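Local coordinates for Oxidored_FMN domain-containing protein ([Pseudomonas] geniculata N1, PDB 6L6J) that probably oxidises the amine 6-hydroxypseudooxynicotine, using bound FMN and a [4Fe-4S] cluster, at residues 27-33 and 56-60; 59-65 and 72-78; 99-105 and 164-170. One frame throughout, in Å; residues are numbered along the deposited sequence.

Interaction 1. Residues 27-33 and 56-60; sequences VPHATAM and VCLEE. With FMN (flavin mononucleotide), chain B.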
loop_
_atom_site.group_PDB
_atom_site.type_symbol
_atom_site.label_atom_id
_atom_site.label_comp_id
_atom_site.label_asym_id
_atom_site.label_seq_id
_atom_site.Cartn_x
_atom_site.Cartn_y
_atom_site.Cartn_z
ATOM N N VAL A 27 1.297 7.991 11.018
ATOM C CA VAL A 27 2.411 7.153 11.541
ATOM C C VAL A 27 3.505 7.119 10.481
ATOM O O VAL A 27 3.243 7.388 9.311
ATOM C CB VAL A 27 1.928 5.748 11.934
ATOM C CG1 VAL A 27 1.184 5.790 13.254
ATOM C CG2 VAL A 27 1.063 5.101 10.852
ATOM N N PRO A 28 4.768 6.841 10.866
ATOM C CA PRO A 28 5.872 6.808 9.915
ATOM C C PRO A 28 5.539 5.819 8.794
ATOM O O PRO A 28 5.187 4.697 9.093
ATOM C CB PRO A 28 7.099 6.307 10.700
ATOM C CG PRO A 28 6.715 6.383 12.154
ATOM C CD PRO A 28 5.199 6.523 12.238
ATOM N N HIS A 29 5.627 6.270 7.550
ATOM C CA HIS A 29 5.468 5.412 6.356
ATOM C C HIS A 29 6.329 5.982 5.226
ATOM O O HIS A 29 6.174 7.220 4.916
ATOM C CB HIS A 29 3.983 5.243 6.006
ATOM C CG HIS A 29 3.447 6.282 5.085
ATOM N ND1 HIS A 29 3.817 6.327 3.762
ATOM C CD2 HIS A 29 2.562 7.281 5.283
ATOM C CE1 HIS A 29 3.198 7.332 3.177
ATOM N NE2 HIS A 29 2.396 7.925 4.083
ATOM N N ALA A 30 7.219 5.138 4.682
ATOM C CA ALA A 30 8.182 5.475 3.610
ATOM C C ALA A 30 7.416 5.915 2.373
ATOM O O ALA A 30 6.335 5.370 2.120
ATOM C CB ALA A 30 9.070 4.302 3.289
ATOM N N THR A 31 7.982 6.867 1.640
ATOM C CA THR A 31 7.418 7.384 0.364
ATOM C C THR A 31 8.349 7.058 -0.810
ATOM O O THR A 31 7.931 7.333 -1.961
ATOM C CB THR A 31 7.159 8.893 0.480
ATOM O OG1 THR A 31 8.295 9.442 1.146
ATOM C CG2 THR A 31 5.875 9.203 1.218
ATOM N N ALA A 32 9.545 6.522 -0.523
ATOM C CA ALA A 32 10.609 6.206 -1.510
ATOM C C ALA A 32 11.019 7.449 -2.307
ATOM O O ALA A 32 11.384 7.307 -3.472
ATOM C CB ALA A 32 10.153 5.100 -2.426
ATOM N N MET A 33 10.872 8.623 -1.712
ATOM C CA MET A 33 11.557 9.885 -2.083
ATOM C C MET A 33 12.506 10.178 -0.925
ATOM O O MET A 33 12.018 10.159 0.254
ATOM C CB MET A 33 10.584 11.066 -2.189
ATOM C CG MET A 33 9.247 10.728 -2.771
ATOM S SD MET A 33 7.913 11.606 -1.933
ATOM C CE MET A 33 6.541 11.095 -2.968
ATOM N N VAL A 56 2.143 14.737 11.498
ATOM C CA VAL A 56 2.634 14.094 10.253
ATOM C C VAL A 56 4.078 13.682 10.469
ATOM O O VAL A 56 4.874 14.519 10.899
ATOM C CB VAL A 56 2.400 14.986 9.036
ATOM C CG1 VAL A 56 3.056 14.423 7.793
ATOM C CG2 VAL A 56 0.901 15.167 8.831
ATOM N N CYS A 57 4.347 12.389 10.265
ATOM C CA CYS A 57 5.618 11.729 10.651
ATOM C C CYS A 57 6.432 11.416 9.398
ATOM O O CYS A 57 5.860 10.989 8.357
ATOM C CB CYS A 57 5.381 10.443 11.432
ATOM S SG CYS A 57 5.050 10.663 13.200
ATOM N N LEU A 58 7.745 11.599 9.500
ATOM C CA LEU A 58 8.702 11.134 8.463
ATOM C C LEU A 58 9.032 9.686 8.769
ATOM O O LEU A 58 8.990 9.313 9.967
ATOM C CB LEU A 58 9.935 12.036 8.416
ATOM C CG LEU A 58 9.963 12.962 7.207
ATOM C CD1 LEU A 58 8.639 13.689 7.041
ATOM C CD2 LEU A 58 11.124 13.950 7.300
ATOM N N GLU A 59 9.282 8.932 7.694
ATOM C CA GLU A 59 9.536 7.469 7.670
ATOM C C GLU A 59 10.903 7.182 8.312
ATOM O O GLU A 59 11.529 8.132 8.864
ATOM C CB GLU A 59 9.483 6.966 6.224
ATOM C CG GLU A 59 10.584 7.516 5.316
ATOM C CD GLU A 59 10.152 8.587 4.312
ATOM O OE1 GLU A 59 9.438 9.531 4.733
ATOM O OE2 GLU A 59 10.552 8.499 3.099
ATOM N N GLU A 60 11.355 5.924 8.233
ATOM C CA GLU A 60 12.644 5.469 8.824
ATOM C C GLU A 60 13.746 6.453 8.418
ATOM O O GLU A 60 14.033 6.561 7.244
ATOM C CB GLU A 60 12.961 4.017 8.463
ATOM C CG GLU A 60 12.909 3.678 6.980
ATOM C CD GLU A 60 13.420 2.273 6.694
ATOM O OE1 GLU A 60 13.428 1.419 7.648
ATOM O OE2 GLU A 60 13.824 2.029 5.532
HETATM N N1 FMN B . 6.220 1.770 9.209
HETATM C C2 FMN B . 7.403 2.203 9.750
HETATM O O2 FMN B . 7.559 2.066 10.967
HETATM N N3 FMN B . 8.388 2.796 9.062
HETATM C C4 FMN B . 8.271 3.007 7.740
HETATM O O4 FMN B . 9.178 3.547 7.108
HETATM C C4A FMN B . 7.034 2.545 7.052
HETATM N N5 FMN B . 6.856 2.722 5.720
HETATM C C5A FMN B . 5.682 2.356 5.157
HETATM C C6 FMN B . 5.463 2.603 3.805
HETATM C C7 FMN B . 4.254 2.244 3.243
HETATM C C7M FMN B . 4.064 2.456 1.791
HETATM C C8 FMN B . 3.191 1.642 4.056
HETATM C C8M FMN B . 1.884 1.211 3.458
HETATM C C9 FMN B . 3.387 1.394 5.389
HETATM C C9A FMN B . 4.590 1.737 5.990
HETATM N N10 FMN B . 4.792 1.535 7.363
HETATM C C10 FMN B . 5.993 1.930 7.900
HETATM C "C1'" FMN B . 3.752 0.929 8.253
HETATM C "C2'" FMN B . 2.722 1.967 8.657
HETATM O "O2'" FMN B . 3.385 2.905 9.485
HETATM C "C3'" FMN B . 1.569 1.382 9.416
HETATM O "O3'" FMN B . 2.051 0.863 10.656
HETATM C "C4'" FMN B . 0.816 0.283 8.668
HETATM O "O4'" FMN B . 0.612 0.669 7.288
HETATM C "C5'" FMN B . -0.505 -0.045 9.351
HETATM O "O5'" FMN B . -1.312 1.120 9.337
HETATM P P FMN B . -2.402 1.352 8.162
HETATM O O1P FMN B . -3.406 0.230 8.300
HETATM O O2P FMN B . -2.935 2.711 8.491
HETATM O O3P FMN B . -1.613 1.304 6.867
HETATM O O HOH W 1 4.443 8.965 7.952
HETATM O O HOH W 2 11.409 6.387 1.775
#
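Glu59 sets CG between its backbone N and carbonyl carbon (chi1 65°), then bends at chi2 (-105°). This folds the chain against Ala30 and carries the carboxylate to Thr31. Glu59 CB lies 3.3 Å from Ala30 CA. The two bonds to Thr31 are both weak: Glu59 OE2 accepts from Thr31 OG1 at 3.1 Å and from Thr31 N at 3.4 Å. The firmer charge partner of Glu59 is Arg45 of helix 38-51, which forms a salt bridge with OE1 and also bonds to His29 O. Further back, Pro28 packs its CD against Cys57 CB at 4.0 Å. The domain here is a TIM barrel, as expected for the NADH:flavin oxidoreductase family. Residues 27-33 form the loop after its first strand, and residues 56-60 belong to the second strand. Both segments line the FMN pocket. Pro28 O accepts a hydrogen bond from FMN O2' at 2.6 Å. His29 brings CB to 3.5 Å from FMN C5A, and its ND1 donates to Ala30 O, from above the carbonyl plane, at 3.2 Å. Glu60 N reaches FMN O4 by a weak bond of 3.4 Å.

Interaction 2. Residues 59-65 and 72-78; sequences EETMIHE and LPDPRMY. With FMN (flavin mononucleotide), chain B; SO4 (sulfate ion), chain F; SO4 (sulfate ion), chain G.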
loop_
_atom_site.group_PDB
_atom_site.type_symbol
_atom_site.label_atom_id
_atom_site.label_comp_id
_atom_site.label_asym_id
_atom_site.label_seq_id
_atom_site.Cartn_x
_atom_site.Cartn_y
_atom_site.Cartn_z
ATOM N N GLU A 59 9.282 8.932 7.694
ATOM C CA GLU A 59 9.536 7.469 7.670
ATOM C C GLU A 59 10.903 7.182 8.312
ATOM O O GLU A 59 11.529 8.132 8.864
ATOM C CB GLU A 59 9.483 6.966 6.224
ATOM C CG GLU A 59 10.584 7.516 5.316
ATOM C CD GLU A 59 10.152 8.587 4.312
ATOM O OE1 GLU A 59 9.438 9.531 4.733
ATOM O OE2 GLU A 59 10.552 8.499 3.099
ATOM N N GLU A 60 11.355 5.924 8.233
ATOM C CA GLU A 60 12.644 5.469 8.824
ATOM C C GLU A 60 13.746 6.453 8.418
ATOM O O GLU A 60 14.033 6.561 7.244
ATOM C CB GLU A 60 12.961 4.017 8.463
ATOM C CG GLU A 60 12.909 3.678 6.980
ATOM C CD GLU A 60 13.420 2.273 6.694
ATOM O OE1 GLU A 60 13.428 1.419 7.648
ATOM O OE2 GLU A 60 13.824 2.029 5.532
ATOM N N THR A 61 14.270 7.213 9.375
ATOM C CA THR A 61 15.275 8.277 9.135
ATOM C C THR A 61 16.630 7.792 9.657
ATOM O O THR A 61 16.793 7.700 10.892
ATOM C CB THR A 61 14.807 9.582 9.776
ATOM O OG1 THR A 61 13.618 9.910 9.060
ATOM C CG2 THR A 61 15.837 10.687 9.714
ATOM N N MET A 62 17.547 7.465 8.759
ATOM C CA MET A 62 18.746 6.666 9.099
ATOM C C MET A 62 19.661 7.478 10.016
ATOM O O MET A 62 20.021 8.615 9.636
ATOM C CB MET A 62 19.491 6.268 7.823
ATOM C CG MET A 62 18.630 5.406 6.916
ATOM S SD MET A 62 18.167 3.859 7.719
ATOM C CE MET A 62 16.474 4.138 8.179
ATOM N N ILE A 63 20.076 6.898 11.141
ATOM C CA ILE A 63 20.916 7.595 12.164
ATOM C C ILE A 63 22.422 7.441 11.907
ATOM O O ILE A 63 23.188 8.034 12.679
ATOM C CB ILE A 63 20.547 7.111 13.572
ATOM C CG1 ILE A 63 20.960 5.660 13.812
ATOM C CG2 ILE A 63 19.067 7.324 13.814
ATOM C CD1 ILE A 63 21.051 5.300 15.274
ATOM N N HIS A 64 22.838 6.673 10.895
ATOM C CA HIS A 64 24.268 6.350 10.612
ATOM C C HIS A 64 24.390 5.591 9.285
ATOM O O HIS A 64 23.434 4.872 8.924
ATOM C CB HIS A 64 24.866 5.523 11.765
ATOM C CG HIS A 64 26.354 5.467 11.767
ATOM N ND1 HIS A 64 27.046 4.368 11.336
ATOM C CD2 HIS A 64 27.277 6.384 12.135
ATOM C CE1 HIS A 64 28.334 4.608 11.442
ATOM N NE2 HIS A 64 28.502 5.849 11.919
ATOM N N GLU A 65 25.566 5.679 8.657
ATOM C CA GLU A 65 25.932 5.094 7.325
ATOM C C GLU A 65 25.827 3.551 7.333
ATOM O O GLU A 65 25.646 2.945 6.229
ATOM C CB GLU A 65 27.347 5.555 6.946
ATOM C CG GLU A 65 27.491 7.070 6.832
ATOM C CD GLU A 65 27.965 7.836 8.071
ATOM O OE1 GLU A 65 27.437 7.583 9.195
ATOM O OE2 GLU A 65 28.878 8.704 7.910
ATOM N N LEU A 72 16.415 1.668 -1.687
ATOM C CA LEU A 72 15.273 2.523 -1.237
ATOM C C LEU A 72 15.798 3.872 -0.720
ATOM O O LEU A 72 16.600 3.920 0.210
ATOM C CB LEU A 72 14.467 1.774 -0.164
ATOM C CG LEU A 72 13.392 2.581 0.574
ATOM C CD1 LEU A 72 12.315 3.096 -0.377
ATOM C CD2 LEU A 72 12.772 1.776 1.703
ATOM N N PRO A 73 15.404 5.018 -1.320
ATOM C CA PRO A 73 15.798 6.322 -0.801
ATOM C C PRO A 73 14.965 6.744 0.422
ATOM O O PRO A 73 13.757 6.824 0.288
ATOM C CB PRO A 73 15.582 7.289 -1.973
ATOM C CG PRO A 73 14.592 6.609 -2.881
ATOM C CD PRO A 73 14.613 5.128 -2.549
ATOM N N ASP A 74 15.652 7.022 1.537
ATOM C CA ASP A 74 15.100 7.381 2.866
ATOM C C ASP A 74 15.619 8.745 3.302
ATOM O O ASP A 74 16.665 9.186 2.829
ATOM C CB ASP A 74 15.527 6.378 3.936
ATOM C CG ASP A 74 14.691 5.125 3.930
ATOM O OD1 ASP A 74 13.619 5.168 3.264
ATOM O OD2 ASP A 74 15.122 4.122 4.587
ATOM N N PRO A 75 14.940 9.433 4.246
ATOM C CA PRO A 75 15.538 10.558 4.956
ATOM C C PRO A 75 16.771 10.096 5.732
ATOM O O PRO A 75 16.836 8.932 6.059
ATOM C CB PRO A 75 14.462 11.028 5.943
ATOM C CG PRO A 75 13.188 10.509 5.352
ATOM C CD PRO A 75 13.554 9.211 4.652
ATOM N N ARG A 76 17.691 11.019 6.006
ATOM C CA ARG A 76 18.929 10.754 6.786
ATOM C C ARG A 76 19.131 11.866 7.821
ATOM O O ARG A 76 18.854 13.041 7.516
ATOM C CB ARG A 76 20.131 10.681 5.844
ATOM C CG ARG A 76 20.029 9.606 4.768
ATOM C CD ARG A 76 20.705 10.032 3.469
ATOM N NE ARG A 76 21.171 8.887 2.722
ATOM C CZ ARG A 76 22.250 8.856 1.955
ATOM N NH1 ARG A 76 23.015 9.931 1.810
ATOM N NH2 ARG A 76 22.588 7.720 1.366
ATOM N N MET A 77 19.614 11.501 9.001
ATOM C CA MET A 77 19.899 12.455 10.095
ATOM C C MET A 77 21.223 12.049 10.752
ATOM O O MET A 77 21.346 12.221 11.964
ATOM C CB MET A 77 18.731 12.462 11.095
ATOM C CG MET A 77 18.598 13.733 11.915
ATOM S SD MET A 77 18.133 15.152 10.917
ATOM C CE MET A 77 16.430 15.303 11.430
ATOM N N TYR A 78 22.189 11.566 9.968
ATOM C CA TYR A 78 23.514 11.095 10.474
ATOM C C TYR A 78 24.588 12.137 10.187
ATOM O O TYR A 78 25.746 11.883 10.533
ATOM C CB TYR A 78 23.946 9.736 9.911
ATOM C CG TYR A 78 24.000 9.597 8.408
ATOM C CD1 TYR A 78 24.973 10.232 7.653
ATOM C CD2 TYR A 78 23.098 8.764 7.744
ATOM C CE1 TYR A 78 25.037 10.058 6.277
ATOM C CE2 TYR A 78 23.143 8.582 6.373
ATOM C CZ TYR A 78 24.120 9.225 5.637
ATOM O OH TYR A 78 24.122 9.053 4.285
HETATM N N1 FMN B . 6.220 1.770 9.209
HETATM C C2 FMN B . 7.403 2.203 9.750
HETATM O O2 FMN B . 7.559 2.066 10.967
HETATM N N3 FMN B . 8.388 2.796 9.062
HETATM C C4 FMN B . 8.271 3.007 7.740
HETATM O O4 FMN B . 9.178 3.547 7.108
HETATM C C4A FMN B . 7.034 2.545 7.052
HETATM N N5 FMN B . 6.856 2.722 5.720
HETATM C C5A FMN B . 5.682 2.356 5.157
HETATM C C6 FMN B . 5.463 2.603 3.805
HETATM C C7 FMN B . 4.254 2.244 3.243
HETATM C C7M FMN B . 4.064 2.456 1.791
HETATM C C8 FMN B . 3.191 1.642 4.056
HETATM C C8M FMN B . 1.884 1.211 3.458
HETATM C C9 FMN B . 3.387 1.394 5.389
HETATM C C9A FMN B . 4.590 1.737 5.990
HETATM N N10 FMN B . 4.792 1.535 7.363
HETATM C C10 FMN B . 5.993 1.930 7.900
HETATM C "C1'" FMN B . 3.752 0.929 8.253
HETATM C "C2'" FMN B . 2.722 1.967 8.657
HETATM O "O2'" FMN B . 3.385 2.905 9.485
HETATM C "C3'" FMN B . 1.569 1.382 9.416
HETATM O "O3'" FMN B . 2.051 0.863 10.656
HETATM C "C4'" FMN B . 0.816 0.283 8.668
HETATM O "O4'" FMN B . 0.612 0.669 7.288
HETATM C "C5'" FMN B . -0.505 -0.045 9.351
HETATM O "O5'" FMN B . -1.312 1.120 9.337
HETATM P P FMN B . -2.402 1.352 8.162
HETATM O O1P FMN B . -3.406 0.230 8.300
HETATM O O2P FMN B . -2.935 2.711 8.491
HETATM O O3P FMN B . -1.613 1.304 6.867
HETATM S S SO4 F . 31.364 7.681 13.581
HETATM O O1 SO4 F . 30.538 8.759 14.056
HETATM O O2 SO4 F . 32.723 8.159 13.383
HETATM O O3 SO4 F . 31.340 6.609 14.552
HETATM O O4 SO4 F . 30.847 7.206 12.319
HETATM S S SO4 G . 26.130 11.187 -0.259
HETATM O O1 SO4 G . 25.725 12.438 0.361
HETATM O O2 SO4 G . 27.472 11.303 -0.766
HETATM O O3 SO4 G . 26.082 10.116 0.699
HETATM O O4 SO4 G . 25.247 10.875 -1.350
HETATM O O HOH W 2 11.409 6.387 1.775
#
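Glu65 lies over a face of the Tyr78 ring at the outer end of this contact. The Tyr78 ring is placed by a chi1 of 55°, with CG between the backbone N and the carbonyl carbon. Glu65 CG, beside its own backbone N, comes over one face of the Tyr78 ring, near the rim, in a CH-pi contact 4.2 Å from the centroid. The bend at chi2 then lays the Glu65 carboxylate almost flat on the ring, the planes 7° apart. With an alanine in place of Tyr78, the Glu65 side chain would probably lose this flat surface and be free to turn. Pro75 fills the middle. Pro75 CB lies 3.4 Å from Thr61 OG1, and Pro75 CD lies 3.5 Å from Glu59 CG. Thr61 OG1 donates back to Glu59 O at 2.8 Å. Near the flavin, Glu60 OE2 is 2.6 Å from Asp74 OD2. These carboxylates stand 81° apart. Glu60 OE2 accepts a hydrogen bond from His69 ND1. A single bridge ties the backbones: Met62 N donates to Pro75 O at 3.2 Å and Met77 N to Met62 O at 3.0 Å. The loop 72-78 thus folds back on its own barrel strand, 55-62. Thr61 pairs with strand 99-105 through its backbone, Ile63 packs on helix 142-162, and Pro75 touches Met41 of helix 38-51.

Interaction 3. Residues 99-105 and 164-170; sequences LAGVELA and FDIVYVY. With FMN (flavin mononucleotide), chain B.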
loop_
_atom_site.group_PDB
_atom_site.type_symbol
_atom_site.label_atom_id
_atom_site.label_comp_id
_atom_site.label_asym_id
_atom_site.label_seq_id
_atom_site.Cartn_x
_atom_site.Cartn_y
_atom_site.Cartn_z
ATOM N N LEU A 99 1.830 18.774 14.112
ATOM C CA LEU A 99 3.178 18.480 14.668
ATOM C C LEU A 99 3.967 17.700 13.602
ATOM O O LEU A 99 3.372 17.184 12.624
ATOM C CB LEU A 99 3.077 17.655 15.952
ATOM C CG LEU A 99 2.303 18.264 17.118
ATOM C CD1 LEU A 99 2.622 17.507 18.402
ATOM C CD2 LEU A 99 2.608 19.752 17.300
ATOM N N ALA A 100 5.276 17.647 13.792
ATOM C CA ALA A 100 6.271 17.091 12.865
ATOM C C ALA A 100 7.113 16.101 13.674
ATOM O O ALA A 100 7.816 16.541 14.623
ATOM C CB ALA A 100 7.089 18.202 12.270
ATOM N N GLY A 101 6.946 14.806 13.366
ATOM C CA GLY A 101 7.659 13.701 14.018
ATOM C C GLY A 101 8.627 13.089 13.035
ATOM O O GLY A 101 8.490 13.369 11.824
ATOM N N VAL A 102 9.590 12.315 13.520
ATOM C CA VAL A 102 10.598 11.671 12.640
ATOM C C VAL A 102 10.949 10.310 13.243
ATOM O O VAL A 102 11.272 10.255 14.453
ATOM C CB VAL A 102 11.834 12.562 12.446
ATOM C CG1 VAL A 102 12.522 12.893 13.761
ATOM C CG2 VAL A 102 12.821 11.947 11.475
ATOM N N GLU A 103 10.883 9.258 12.428
ATOM C CA GLU A 103 11.214 7.901 12.891
ATOM C C GLU A 103 12.725 7.691 12.745
ATOM O O GLU A 103 13.146 7.044 11.796
ATOM C CB GLU A 103 10.360 6.889 12.137
ATOM C CG GLU A 103 10.255 5.551 12.840
ATOM C CD GLU A 103 9.614 4.474 11.991
ATOM O OE1 GLU A 103 8.772 3.762 12.542
ATOM O OE2 GLU A 103 9.977 4.346 10.775
ATOM N N LEU A 104 13.514 8.258 13.651
ATOM C CA LEU A 104 14.961 7.955 13.767
ATOM C C LEU A 104 15.116 6.443 13.887
ATOM O O LEU A 104 14.488 5.860 14.778
ATOM C CB LEU A 104 15.538 8.683 14.981
ATOM C CG LEU A 104 15.683 10.198 14.810
ATOM C CD1 LEU A 104 16.460 10.793 15.981
ATOM C CD2 LEU A 104 16.360 10.549 13.483
ATOM N N ALA A 105 15.905 5.855 12.985
ATOM C CA ALA A 105 15.951 4.395 12.730
ATOM C C ALA A 105 17.393 3.925 12.561
ATOM O O ALA A 105 18.161 4.617 11.889
ATOM C CB ALA A 105 15.148 4.087 11.488
ATOM N N PHE A 164 11.644 19.311 14.535
ATOM C CA PHE A 164 10.740 18.165 14.792
ATOM C C PHE A 164 10.217 18.281 16.236
ATOM O O PHE A 164 10.973 18.616 17.183
ATOM C CB PHE A 164 11.457 16.830 14.509
ATOM C CG PHE A 164 11.738 16.526 13.050
ATOM C CD1 PHE A 164 10.719 16.137 12.189
ATOM C CD2 PHE A 164 13.021 16.638 12.528
ATOM C CE1 PHE A 164 10.976 15.872 10.852
ATOM C CE2 PHE A 164 13.274 16.369 11.188
ATOM C CZ PHE A 164 12.255 15.977 10.356
ATOM N N ASP A 165 8.931 17.998 16.406
ATOM C CA ASP A 165 8.211 18.069 17.706
ATOM C C ASP A 165 8.299 16.729 18.428
ATOM O O ASP A 165 8.247 16.730 19.691
ATOM C CB ASP A 165 6.747 18.460 17.487
ATOM C CG ASP A 165 6.617 19.779 16.752
ATOM O OD1 ASP A 165 6.991 20.833 17.338
ATOM O OD2 ASP A 165 6.183 19.740 15.585
ATOM N N ILE A 166 8.356 15.640 17.646
ATOM C CA ILE A 166 8.289 14.226 18.124
ATOM C C ILE A 166 9.462 13.475 17.499
ATOM O O ILE A 166 9.518 13.384 16.247
ATOM C CB ILE A 166 6.942 13.569 17.756
ATOM C CG1 ILE A 166 5.741 14.425 18.179
ATOM C CG2 ILE A 166 6.858 12.167 18.341
ATOM C CD1 ILE A 166 4.428 14.032 17.523
ATOM N N VAL A 167 10.353 12.953 18.340
ATOM C CA VAL A 167 11.587 12.227 17.930
ATOM C C VAL A 167 11.422 10.782 18.398
ATOM O O VAL A 167 11.158 10.614 19.597
ATOM C CB VAL A 167 12.826 12.920 18.523
ATOM C CG1 VAL A 167 14.119 12.175 18.268
ATOM C CG2 VAL A 167 12.940 14.346 18.014
ATOM N N TYR A 168 11.556 9.797 17.492
ATOM C CA TYR A 168 11.218 8.363 17.749
ATOM C C TYR A 168 12.454 7.575 18.211
ATOM O O TYR A 168 13.626 7.975 17.927
ATOM C CB TYR A 168 10.590 7.669 16.532
ATOM C CG TYR A 168 9.085 7.762 16.436
ATOM C CD1 TYR A 168 8.450 8.883 15.923
ATOM C CD2 TYR A 168 8.288 6.693 16.794
ATOM C CE1 TYR A 168 7.070 8.949 15.786
ATOM C CE2 TYR A 168 6.913 6.741 16.654
ATOM C CZ TYR A 168 6.291 7.874 16.162
ATOM O OH TYR A 168 4.923 7.916 16.071
ATOM N N VAL A 169 12.188 6.490 18.941
ATOM C CA VAL A 169 13.133 5.363 19.176
ATOM C C VAL A 169 12.481 4.139 18.529
ATOM O O VAL A 169 11.363 3.785 18.930
ATOM C CB VAL A 169 13.425 5.162 20.674
ATOM C CG1 VAL A 169 13.808 3.738 21.013
ATOM C CG2 VAL A 169 14.503 6.118 21.158
ATOM N N TYR A 170 13.100 3.566 17.499
ATOM C CA TYR A 170 12.400 2.632 16.581
ATOM C C TYR A 170 12.798 1.202 16.916
ATOM O O TYR A 170 13.995 0.846 16.791
ATOM C CB TYR A 170 12.738 2.947 15.132
ATOM C CG TYR A 170 12.068 2.062 14.123
ATOM C CD1 TYR A 170 10.691 1.983 14.059
ATOM C CD2 TYR A 170 12.798 1.343 13.197
ATOM C CE1 TYR A 170 10.053 1.197 13.112
ATOM C CE2 TYR A 170 12.172 0.565 12.238
ATOM C CZ TYR A 170 10.799 0.488 12.197
ATOM O OH TYR A 170 10.163 -0.278 11.276
HETATM N N1 FMN B . 6.220 1.770 9.209
HETATM C C2 FMN B . 7.403 2.203 9.750
HETATM O O2 FMN B . 7.559 2.066 10.967
HETATM N N3 FMN B . 8.388 2.796 9.062
HETATM C C4 FMN B . 8.271 3.007 7.740
HETATM O O4 FMN B . 9.178 3.547 7.108
HETATM C C4A FMN B . 7.034 2.545 7.052
HETATM N N5 FMN B . 6.856 2.722 5.720
HETATM C C5A FMN B . 5.682 2.356 5.157
HETATM C C6 FMN B . 5.463 2.603 3.805
HETATM C C7 FMN B . 4.254 2.244 3.243
HETATM C C7M FMN B . 4.064 2.456 1.791
HETATM C C8 FMN B . 3.191 1.642 4.056
HETATM C C8M FMN B . 1.884 1.211 3.458
HETATM C C9 FMN B . 3.387 1.394 5.389
HETATM C C9A FMN B . 4.590 1.737 5.990
HETATM N N10 FMN B . 4.792 1.535 7.363
HETATM C C10 FMN B . 5.993 1.930 7.900
HETATM C "C1'" FMN B . 3.752 0.929 8.253
HETATM C "C2'" FMN B . 2.722 1.967 8.657
HETATM O "O2'" FMN B . 3.385 2.905 9.485
HETATM C "C3'" FMN B . 1.569 1.382 9.416
HETATM O "O3'" FMN B . 2.051 0.863 10.656
HETATM C "C4'" FMN B . 0.816 0.283 8.668
HETATM O "O4'" FMN B . 0.612 0.669 7.288
HETATM C "C5'" FMN B . -0.505 -0.045 9.351
HETATM O "O5'" FMN B . -1.312 1.120 9.337
HETATM P P FMN B . -2.402 1.352 8.162
HETATM O O1P FMN B . -3.406 0.230 8.300
HETATM O O2P FMN B . -2.935 2.711 8.491
HETATM O O3P FMN B . -1.613 1.304 6.867
#
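Strands 99-105 and 166-170 pair in parallel as the third and fourth strands of the TIM barrel, joined by a beta-alpha-beta crossover through helix 142-162. Val102 N donates to Ile166 O at 2.9 Å, and Tyr168 N donates to Val102 O. At the start of the pairing, Ala100 O accepts from both Asp165 N and Ile166 N. Asp165 answers with its side chain: OD2 takes the Ala100 N-H on its anti lone pair at 2.9 Å, while OD1 forms a salt bridge with Lys94. On the helix side, Val102 sets CB over the centre of the Phe164 ring, 3.8 Å from the centroid, in a CH-pi contact. Further along the strand, Leu104 CD1 meets Val167 CG1 at 3.6 Å. Glu103 CG is anti to the backbone N (chi1 -160°) and the rest of the chain is extended, which takes the carboxylate past Tyr170 to the flavin. Glu103 CG lies 3.8 Å from Tyr170 CD1, and OE2 sits over one face of that ring. FMN N3 donates to Glu103 OE2 at 2.8 Å, and Glu103 OE1 is 2.6 Å from FMN O2. The N3-H bond to this acid is likely to anchor the pyrimidine end of the flavin.

All three interactions lie in the N-terminal TIM barrel and touch the same FMN. Along the chain, interaction 1 opens just after the first barrel strand, interaction 2 carries on from the end of the second, and interaction 3 follows with the third and fourth. Interactions 1 and 2 share Glu59, Glu60 and strand 55-62. Their centres are about 10 Å apart. Interaction 3 is centred about 10 Å from interaction 1 and about 12 Å from interaction 2. Strand 99-105 borders strand 55-62, so backbone pairing links it to both. Successive strands and the loops after them thus each contribute residues to the flavin pocket.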